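Local coordinates for fibronectin type-III domain-containing protein (Caldanaerobacter subterraneus subsp. tengcongensis, PDB 7JGU) that is of unknown function but carries a fibronectin type III-like domain whose natural form is extremely heat-stable, probably a structural module of a larger exported protein, at residues P16-D19 against H20-L23. Numbering follows the deposited sequence.
Unlike the reference sequence in segment 20-23: Leu-23 (reference Arg).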
loop_
_atom_site.group_PDB
_atom_site.type_symbol
_atom_site.label_atom_id
_atom_site.label_comp_id
_atom_site.label_asym_id
_atom_site.label_seq_id
_atom_site.Cartn_x
_atom_site.Cartn_y
_atom_site.Cartn_z
ATOM N N PRO A 16 12.463 -4.535 11.363
ATOM C CA PRO A 16 12.912 -5.168 12.614
ATOM C C PRO A 16 13.097 -4.164 13.744
ATOM O O PRO A 16 13.824 -3.179 13.613
ATOM C CB PRO A 16 14.227 -5.846 12.216
ATOM C CG PRO A 16 14.614 -5.235 10.885
ATOM C CD PRO A 16 13.351 -4.826 10.221
ATOM N N GLY A 17 12.417 -4.417 14.856
ATOM C CA GLY A 17 12.550 -3.605 16.054
ATOM C C GLY A 17 11.860 -2.257 16.016
ATOM O O GLY A 17 11.998 -1.476 16.965
ATOM N N ASN A 18 11.107 -1.956 14.967
ATOM C CA ASN A 18 10.484 -0.655 14.772
ATOM C C ASN A 18 8.972 -0.840 14.788
ATOM O O ASN A 18 8.419 -1.565 13.952
ATOM C CB ASN A 18 10.927 -0.083 13.421
ATOM C CG ASN A 18 10.592 1.377 13.269
ATOM O OD1 ASN A 18 9.428 1.782 13.356
ATOM N ND2 ASN A 18 11.605 2.189 13.012
ATOM N N ASP A 19 8.309 -0.167 15.729
ATOM C CA ASP A 19 6.867 -0.274 15.910
ATOM C C ASP A 19 6.115 0.945 15.391
ATOM O O ASP A 19 4.923 1.102 15.679
ATOM C CB ASP A 19 6.529 -0.507 17.384
ATOM C CG ASP A 19 7.183 -1.759 17.946
ATOM O OD1 ASP A 19 7.402 -2.724 17.183
ATOM O OD2 ASP A 19 7.475 -1.775 19.158
ATOM N N HIS A 20 6.776 1.800 14.614
ATOM C CA HIS A 20 6.173 3.021 14.106
ATOM C C HIS A 20 6.158 3.082 12.587
ATOM O O HIS A 20 5.798 4.116 12.020
ATOM C CB HIS A 20 6.939 4.224 14.642
ATOM C CG HIS A 20 6.751 4.436 16.106
ATOM N ND1 HIS A 20 7.554 3.846 17.056
ATOM C CD2 HIS A 20 5.817 5.138 16.788
ATOM C CE1 HIS A 20 7.141 4.204 18.260
ATOM N NE2 HIS A 20 6.090 4.993 18.125
ATOM N N THR A 21 6.542 2.005 11.922
ATOM C CA THR A 21 6.719 2.019 10.480
ATOM C C THR A 21 6.314 0.663 9.950
ATOM O O THR A 21 6.538 -0.359 10.595
ATOM C CB THR A 21 8.208 2.226 10.129
ATOM O OG1 THR A 21 8.761 3.295 10.909
ATOM C CG2 THR A 21 8.383 2.514 8.657
ATOM N N LEU A 22 5.742 0.663 8.748
ATOM C CA LEU A 22 5.483 -0.561 8.003
ATOM C C LEU A 22 6.005 -0.391 6.587
ATOM O O LEU A 22 5.966 0.714 6.033
ATOM C CB LEU A 22 3.985 -0.884 7.959
ATOM C CG LEU A 22 3.402 -1.333 9.304
ATOM C CD1 LEU A 22 1.873 -1.372 9.233
ATOM C CD2 LEU A 22 3.966 -2.679 9.715
ATOM N N LEU A 23 6.478 -1.489 6.003
ATOM C CA LEU A 23 6.988 -1.503 4.639
ATOM C C LEU A 23 5.981 -2.202 3.753
ATOM O O LEU A 23 5.687 -3.382 3.940
ATOM C CB LEU A 23 8.333 -2.207 4.587
ATOM C CG LEU A 23 8.912 -2.369 3.181
ATOM C CD1 LEU A 23 9.091 -1.037 2.485
ATOM C CD2 LEU A 23 10.251 -3.071 3.254
HETATM O O HOH W 1 7.479 -2.639 11.661
#
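The side-chain carbonyl of Asn-18 reaches forward along the chain to His-20 and Thr-21, and its OD1 takes a hydrogen bond from each. OD1 accepts from the backbone N of His-20 at 2.9 Å, an N-H...O angle of 156° with the donor tilted slightly from the carbonyl plane; an Asn side chain accepting from the backbone N two residues on is the bond of an Asx turn. Thr-21 OG1 donates to the same OD1 at 3.0 Å, but comes in from above that plane, 51° out of it. Asn-18 CG stands anti to the backbone N (chi1 -167°), which brings OD1 over to Thr-21, whose OG1, anti to its carbonyl carbon, meets it. With an alanine here, the His-20 N-H and the Thr-21 hydroxyl would probably lose their shared acceptor, and the turn would be less firmly held. A water lies 2.7 Å from both Asn-18 O and Thr-21 O and can bridge the two carbonyls. Against this close part, where Thr-21 CB also comes within 3.5 Å of Asn-18 OD1, the outer side is looser: Asp-19 points away from 20-23, and the exposed His-20 ring has one face over Asp-19 O. The corner links strand 11-15 to strand 21-25 in the three-stranded sheet of the beta sandwich; Thr-21 packs on Ile-15 and Tyr-57, and Leu-22 on Tyr-67 and Phe-69 of the facing sheet.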